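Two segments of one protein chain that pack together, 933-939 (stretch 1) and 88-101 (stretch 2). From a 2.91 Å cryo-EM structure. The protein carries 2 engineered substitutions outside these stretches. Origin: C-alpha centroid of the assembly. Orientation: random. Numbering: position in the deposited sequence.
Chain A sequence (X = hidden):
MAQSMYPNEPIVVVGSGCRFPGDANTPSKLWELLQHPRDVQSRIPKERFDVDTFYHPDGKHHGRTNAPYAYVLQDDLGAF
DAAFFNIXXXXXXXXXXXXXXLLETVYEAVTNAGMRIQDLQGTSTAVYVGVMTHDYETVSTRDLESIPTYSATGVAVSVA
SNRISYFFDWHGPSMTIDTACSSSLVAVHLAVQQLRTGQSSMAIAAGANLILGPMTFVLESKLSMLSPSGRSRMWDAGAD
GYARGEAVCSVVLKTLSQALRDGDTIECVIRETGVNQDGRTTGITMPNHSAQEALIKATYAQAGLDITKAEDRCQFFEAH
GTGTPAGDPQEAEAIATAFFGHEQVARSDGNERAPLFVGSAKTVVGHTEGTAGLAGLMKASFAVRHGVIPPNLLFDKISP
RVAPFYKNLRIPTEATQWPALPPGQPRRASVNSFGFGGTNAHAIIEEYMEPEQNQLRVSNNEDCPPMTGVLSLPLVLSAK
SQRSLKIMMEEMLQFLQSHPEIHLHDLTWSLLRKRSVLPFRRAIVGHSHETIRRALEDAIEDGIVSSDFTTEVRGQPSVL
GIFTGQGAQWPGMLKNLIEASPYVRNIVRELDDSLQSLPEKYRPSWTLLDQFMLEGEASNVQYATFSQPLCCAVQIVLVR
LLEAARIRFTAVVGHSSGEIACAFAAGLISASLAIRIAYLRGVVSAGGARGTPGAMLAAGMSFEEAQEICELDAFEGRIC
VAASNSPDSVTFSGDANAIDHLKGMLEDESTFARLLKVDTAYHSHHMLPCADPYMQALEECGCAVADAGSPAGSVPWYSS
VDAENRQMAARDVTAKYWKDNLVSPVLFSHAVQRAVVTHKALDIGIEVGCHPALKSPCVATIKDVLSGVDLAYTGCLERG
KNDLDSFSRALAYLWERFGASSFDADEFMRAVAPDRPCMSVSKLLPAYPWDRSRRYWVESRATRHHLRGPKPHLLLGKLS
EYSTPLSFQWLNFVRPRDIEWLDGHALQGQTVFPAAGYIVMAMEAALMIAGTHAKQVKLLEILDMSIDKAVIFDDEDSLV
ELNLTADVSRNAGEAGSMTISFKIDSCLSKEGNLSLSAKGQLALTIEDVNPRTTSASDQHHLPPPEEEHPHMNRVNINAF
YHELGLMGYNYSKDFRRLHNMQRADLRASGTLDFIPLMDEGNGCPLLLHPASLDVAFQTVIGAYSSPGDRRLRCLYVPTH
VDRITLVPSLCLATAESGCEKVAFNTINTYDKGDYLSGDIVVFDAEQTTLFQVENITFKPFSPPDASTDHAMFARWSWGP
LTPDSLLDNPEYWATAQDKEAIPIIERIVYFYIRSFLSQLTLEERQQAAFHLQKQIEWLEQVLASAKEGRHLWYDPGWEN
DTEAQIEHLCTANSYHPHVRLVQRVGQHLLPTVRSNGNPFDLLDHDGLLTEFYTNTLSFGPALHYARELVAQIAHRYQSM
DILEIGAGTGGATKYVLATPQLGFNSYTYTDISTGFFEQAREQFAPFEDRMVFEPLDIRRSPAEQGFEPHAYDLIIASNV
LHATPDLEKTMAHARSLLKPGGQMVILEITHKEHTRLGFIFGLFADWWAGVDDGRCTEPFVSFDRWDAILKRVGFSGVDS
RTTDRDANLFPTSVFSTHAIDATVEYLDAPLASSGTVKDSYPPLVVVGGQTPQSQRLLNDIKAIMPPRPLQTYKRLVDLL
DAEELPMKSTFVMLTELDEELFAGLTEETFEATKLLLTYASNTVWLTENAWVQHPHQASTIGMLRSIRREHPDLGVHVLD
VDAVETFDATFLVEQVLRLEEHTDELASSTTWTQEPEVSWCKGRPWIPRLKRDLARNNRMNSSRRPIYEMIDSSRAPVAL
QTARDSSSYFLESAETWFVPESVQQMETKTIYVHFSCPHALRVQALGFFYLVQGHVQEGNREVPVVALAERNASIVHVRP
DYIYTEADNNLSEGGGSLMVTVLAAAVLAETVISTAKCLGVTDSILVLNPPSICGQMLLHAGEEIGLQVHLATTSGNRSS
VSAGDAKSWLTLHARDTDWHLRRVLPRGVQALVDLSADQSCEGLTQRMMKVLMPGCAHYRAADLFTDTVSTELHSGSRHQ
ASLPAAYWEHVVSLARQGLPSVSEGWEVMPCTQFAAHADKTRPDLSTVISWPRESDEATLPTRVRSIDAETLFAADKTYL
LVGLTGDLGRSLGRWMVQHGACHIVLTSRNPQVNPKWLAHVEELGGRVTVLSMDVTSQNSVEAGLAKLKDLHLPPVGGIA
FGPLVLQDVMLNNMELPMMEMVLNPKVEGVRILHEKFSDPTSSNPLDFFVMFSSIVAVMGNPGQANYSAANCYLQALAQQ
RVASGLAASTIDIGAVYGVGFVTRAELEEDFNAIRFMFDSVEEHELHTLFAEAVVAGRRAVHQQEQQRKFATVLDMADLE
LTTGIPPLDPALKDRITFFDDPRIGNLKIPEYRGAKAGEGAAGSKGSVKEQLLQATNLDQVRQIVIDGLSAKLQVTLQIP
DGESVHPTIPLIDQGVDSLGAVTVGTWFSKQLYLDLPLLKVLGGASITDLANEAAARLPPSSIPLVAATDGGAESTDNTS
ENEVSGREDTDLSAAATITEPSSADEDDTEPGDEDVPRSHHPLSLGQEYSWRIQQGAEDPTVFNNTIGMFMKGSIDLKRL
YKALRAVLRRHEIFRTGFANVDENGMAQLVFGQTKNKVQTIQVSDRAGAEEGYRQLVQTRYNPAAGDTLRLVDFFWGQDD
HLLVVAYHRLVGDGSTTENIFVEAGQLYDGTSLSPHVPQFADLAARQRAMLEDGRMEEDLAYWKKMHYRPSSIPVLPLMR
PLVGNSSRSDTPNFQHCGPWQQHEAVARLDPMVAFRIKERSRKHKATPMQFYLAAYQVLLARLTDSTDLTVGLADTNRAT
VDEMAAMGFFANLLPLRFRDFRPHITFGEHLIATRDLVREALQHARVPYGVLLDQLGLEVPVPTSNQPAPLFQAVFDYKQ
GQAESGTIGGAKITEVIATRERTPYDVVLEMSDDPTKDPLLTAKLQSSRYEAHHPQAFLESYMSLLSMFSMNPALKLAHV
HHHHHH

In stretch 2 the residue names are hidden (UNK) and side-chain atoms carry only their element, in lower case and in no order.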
# COMPACT_ATOMS: atom_id res chain seq x y z
N SER A 933 2.78 -35.85 8.31
CA SER A 933 1.87 -35.31 9.32
C SER A 933 1.90 -33.79 9.35
O SER A 933 0.85 -33.14 9.43
CB SER A 933 2.21 -35.88 10.69
OG SER A 933 2.13 -37.29 10.69
N ARG A 934 3.09 -33.21 9.27
CA ARG A 934 3.27 -31.77 9.36
C ARG A 934 3.64 -31.20 8.00
O ARG A 934 4.51 -31.74 7.30
CB ARG A 934 4.35 -31.41 10.39
CG ARG A 934 4.68 -29.93 10.45
CD ARG A 934 5.53 -29.60 11.66
NE ARG A 934 5.95 -28.20 11.66
CZ ARG A 934 6.61 -27.62 12.65
NH1 ARG A 934 6.95 -28.28 13.75
NH2 ARG A 934 6.95 -26.34 12.54
N ARG A 935 2.97 -30.11 7.63
CA ARG A 935 3.22 -29.44 6.35
C ARG A 935 4.32 -28.41 6.55
O ARG A 935 4.08 -27.35 7.16
CB ARG A 935 1.94 -28.79 5.83
CG ARG A 935 2.06 -28.30 4.39
CD ARG A 935 0.77 -27.66 3.92
NE ARG A 935 0.80 -27.40 2.48
CZ ARG A 935 1.31 -26.31 1.93
NH1 ARG A 935 1.84 -25.34 2.66
NH2 ARG A 935 1.28 -26.18 0.60
N TYR A 936 5.51 -28.70 6.04
CA TYR A 936 6.65 -27.79 6.15
C TYR A 936 6.65 -26.90 4.92
O TYR A 936 7.01 -27.33 3.82
CB TYR A 936 7.95 -28.58 6.28
CG TYR A 936 7.99 -29.50 7.48
CD1 TYR A 936 8.41 -29.04 8.71
CD2 TYR A 936 7.60 -30.82 7.37
CE1 TYR A 936 8.45 -29.87 9.81
CE2 TYR A 936 7.63 -31.66 8.47
CZ TYR A 936 8.06 -31.18 9.68
OH TYR A 936 8.09 -32.01 10.78
N TRP A 937 6.25 -25.64 5.10
CA TRP A 937 6.18 -24.69 4.01
C TRP A 937 6.41 -23.29 4.57
O TRP A 937 6.22 -23.04 5.76
CB TRP A 937 4.83 -24.76 3.29
CG TRP A 937 4.94 -25.04 1.82
CD1 TRP A 937 5.29 -26.22 1.24
CD2 TRP A 937 4.70 -24.12 0.75
NE1 TRP A 937 5.29 -26.09 -0.13
CE2 TRP A 937 4.92 -24.81 -0.45
CE3 TRP A 937 4.31 -22.78 0.70
CZ2 TRP A 937 4.77 -24.21 -1.70
CZ3 TRP A 937 4.16 -22.19 -0.54
CH2 TRP A 937 4.39 -22.90 -1.72
N VAL A 938 6.80 -22.38 3.68
CA VAL A 938 7.07 -20.99 4.04
C VAL A 938 6.17 -20.11 3.19
O VAL A 938 6.16 -20.22 1.96
CB VAL A 938 8.55 -20.62 3.83
CG1 VAL A 938 8.76 -19.14 4.09
CG2 VAL A 938 9.44 -21.45 4.73
N GLU A 939 5.41 -19.24 3.85
CA GLU A 939 4.54 -18.31 3.15
C GLU A 939 4.32 -17.09 4.03
O GLU A 939 3.51 -17.13 4.96
CB GLU A 939 3.20 -18.95 2.79
CG GLU A 939 3.15 -19.53 1.40
CD GLU A 939 1.79 -20.08 1.05
OE1 GLU A 939 0.87 -19.95 1.89
OE2 GLU A 939 1.62 -20.63 -0.06
N UNK A 88 15.39 -30.32 10.84
CA UNK A 88 14.55 -29.65 11.82
C UNK A 88 13.37 -28.97 11.14
O UNK A 88 13.36 -28.74 9.92
c UNK A 88 16.61 -29.22 13.26
o UNK A 88 15.25 -30.49 14.77
c UNK A 88 16.30 -30.43 14.13
c UNK A 88 15.37 -28.63 12.62
n UNK A 88 17.21 -31.39 14.15
N UNK A 89 12.37 -28.64 11.95
CA UNK A 89 11.14 -28.06 11.40
C UNK A 89 11.43 -26.77 10.66
O UNK A 89 10.93 -26.55 9.54
c UNK A 89 10.13 -27.83 12.52
N UNK A 90 12.24 -25.89 11.25
CA UNK A 90 12.56 -24.64 10.59
C UNK A 90 13.29 -24.85 9.28
O UNK A 90 12.96 -24.26 8.25
N UNK A 91 14.31 -25.72 9.30
CA UNK A 91 15.05 -26.01 8.08
C UNK A 91 14.17 -26.67 7.04
O UNK A 91 14.24 -26.35 5.85
c UNK A 91 16.26 -26.89 8.40
o UNK A 91 19.22 -28.24 6.70
o UNK A 91 18.54 -28.29 8.79
c UNK A 91 18.40 -27.95 7.59
c UNK A 91 17.17 -27.14 7.22
N UNK A 92 13.32 -27.61 7.47
CA UNK A 92 12.44 -28.29 6.53
C UNK A 92 11.48 -27.32 5.87
O UNK A 92 11.23 -27.39 4.66
c UNK A 92 11.67 -29.40 7.24
N UNK A 93 10.92 -26.39 6.65
CA UNK A 93 10.09 -25.34 6.06
C UNK A 93 10.91 -24.50 5.09
O UNK A 93 10.43 -24.15 4.01
c UNK A 93 8.02 -24.33 9.21
c UNK A 93 9.49 -24.47 7.16
c UNK A 93 8.48 -25.18 8.04
o UNK A 93 8.50 -23.18 9.33
o UNK A 93 7.19 -24.81 10.00
N UNK A 94 12.14 -24.17 5.46
CA UNK A 94 13.02 -23.41 4.59
C UNK A 94 13.33 -24.15 3.30
O UNK A 94 13.65 -23.52 2.29
o UNK A 94 14.06 -22.52 6.59
c UNK A 94 14.32 -23.07 5.32
N UNK A 95 13.26 -25.48 3.31
CA UNK A 95 13.67 -26.27 2.16
C UNK A 95 12.76 -26.03 0.97
O UNK A 95 11.56 -25.77 1.11
s UNK A 95 14.96 -30.02 3.38
c UNK A 95 13.68 -27.75 2.50
c UNK A 95 15.09 -30.46 1.65
c UNK A 95 14.90 -28.22 3.26
N UNK A 96 13.35 -26.12 -0.21
CA UNK A 96 12.57 -26.12 -1.44
C UNK A 96 11.80 -27.43 -1.54
O UNK A 96 12.39 -28.50 -1.40
o UNK A 96 13.39 -25.66 -5.00
c UNK A 96 12.74 -25.91 -3.96
o UNK A 96 11.51 -26.13 -3.97
c UNK A 96 13.49 -25.93 -2.64
N UNK A 97 10.48 -27.39 -1.77
CA UNK A 97 9.76 -28.65 -2.01
C UNK A 97 10.44 -29.53 -3.03
O UNK A 97 10.32 -30.76 -2.97
c UNK A 97 8.38 -28.18 -2.48
c UNK A 97 8.21 -26.85 -1.86
c UNK A 97 9.57 -26.23 -1.78
N UNK A 98 11.15 -28.93 -3.99
CA UNK A 98 11.94 -29.73 -4.91
C UNK A 98 12.97 -30.56 -4.17
O UNK A 98 13.12 -31.76 -4.43
o UNK A 98 11.86 -27.22 -9.06
n UNK A 98 13.50 -26.70 -7.61
c UNK A 98 12.35 -27.29 -7.93
c UNK A 98 12.62 -28.83 -5.94
c UNK A 98 11.66 -28.07 -6.83
N UNK A 99 13.67 -29.95 -3.20
CA UNK A 99 14.67 -30.69 -2.44
C UNK A 99 14.03 -31.78 -1.59
O UNK A 99 14.57 -32.89 -1.48
c UNK A 99 17.09 -26.65 -2.58
n UNK A 99 16.74 -27.08 -3.77
n UNK A 99 16.69 -27.52 -1.68
c UNK A 99 15.48 -29.73 -1.57
c UNK A 99 16.09 -28.29 -3.63
c UNK A 99 16.05 -28.57 -2.31
N UNK A 100 12.90 -31.47 -0.95
CA UNK A 100 12.24 -32.45 -0.10
C UNK A 100 11.77 -33.65 -0.91
O UNK A 100 12.02 -34.81 -0.54
c UNK A 100 11.07 -31.79 0.63
c UNK A 100 10.41 -30.19 2.47
n UNK A 100 9.26 -29.53 1.88
c UNK A 100 11.48 -30.58 1.46
c UNK A 100 9.07 -28.21 1.86
n UNK A 100 7.95 -27.73 1.34
n UNK A 100 9.97 -27.38 2.36
N UNK A 101 11.09 -33.39 -2.02
CA UNK A 101 10.64 -34.49 -2.87
C UNK A 101 11.82 -35.20 -3.51
O UNK A 101 11.73 -36.40 -3.78
c UNK A 101 7.99 -33.02 -2.35
c UNK A 101 8.21 -33.96 -3.52
c UNK A 101 9.68 -33.97 -3.94
c UNK A 101 7.33 -33.60 -4.69

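Position 88 carries three side-chain carbons, the third bonded to one oxygen and one nitrogen: a terminal amide two carbons beyond CB, hence Gln-88. It sits at the N-cap of the helix that follows, points away from stretch 1 and does not touch it. Position 89 has a single carbon and is Ala-89; its CB lies 3.4 Å from Arg-934 NH1, over one face of that guanidinium, and its CA is 3.6 Å from Tyr-936 CE1. Position 90 has no side-chain atom and is Gly-90. Position 91 has three carbons ending in two oxygens, a carboxylate, so Glu-91; its CA-to-CB bond points away, and its carboxylate is bonded elsewhere in the structure.

Position 92 again has one carbon, Ala-92. Its CB is 3.6 Å from Tyr-936 CD1 and stands over the ring face, 29° off the normal, a CH-pi contact. Position 93 has three carbons and two terminal oxygens. One oxygen is 3.0 Å from Arg-934 NH2, and the chain is Glu-93, with OE2 as that oxygen. Position 94 has one carbon and one oxygen, unbranched, and is Ser-94; its OG donates to Gly-90 O at 2.6 Å, folding back on its own helix.

Position 95 runs carbon, carbon, sulfur, carbon: Met-95, whose end leads away from stretch 1. Position 96 has two carbons, the second bearing two oxygens, so Asp-96. Position 97 has three carbons closing onto the backbone N, Pro-97; its CG lies 3.5 Å from Trp-937 NE1. Position 98, with three carbons and a terminal oxygen and nitrogen, is Gln-98; its N donates to Asp-96 OD1 at 2.8 Å, capping the second helix. Position 99 has one carbon and a five-membered ring of three carbons and two nitrogens, His-99, out of reach.

Position 100 has three carbons, a nitrogen, then a carbon carrying two nitrogens: Arg-100. Its NH2 is 3.1 Å from Trp-937 CD1 and 2.7 Å from Tyr-936 O, but the latter angle is too poor for a hydrogen bond. Position 101 has four carbons forked at the second, Leu-101, also out of reach.

The contact buries 464 Å², and the nearest CA atoms across the stretches are Tyr-936 CA and Glu-93 CA, 4.2 Å apart. Here Tyr-936 packs on both small alanines, one helical turn apart, while Val-938 CG2 approaches Glu-93 O to 3.0 Å. The salt bridge between Arg-934 NH2 and Glu-93 OE2, with a 152° hydrogen-bond angle, supplies the sole cross-stretch hydrogen bond; otherwise the interface rests on packing.

Stretch 2 (88-101) QAGEAESMDPQHRL
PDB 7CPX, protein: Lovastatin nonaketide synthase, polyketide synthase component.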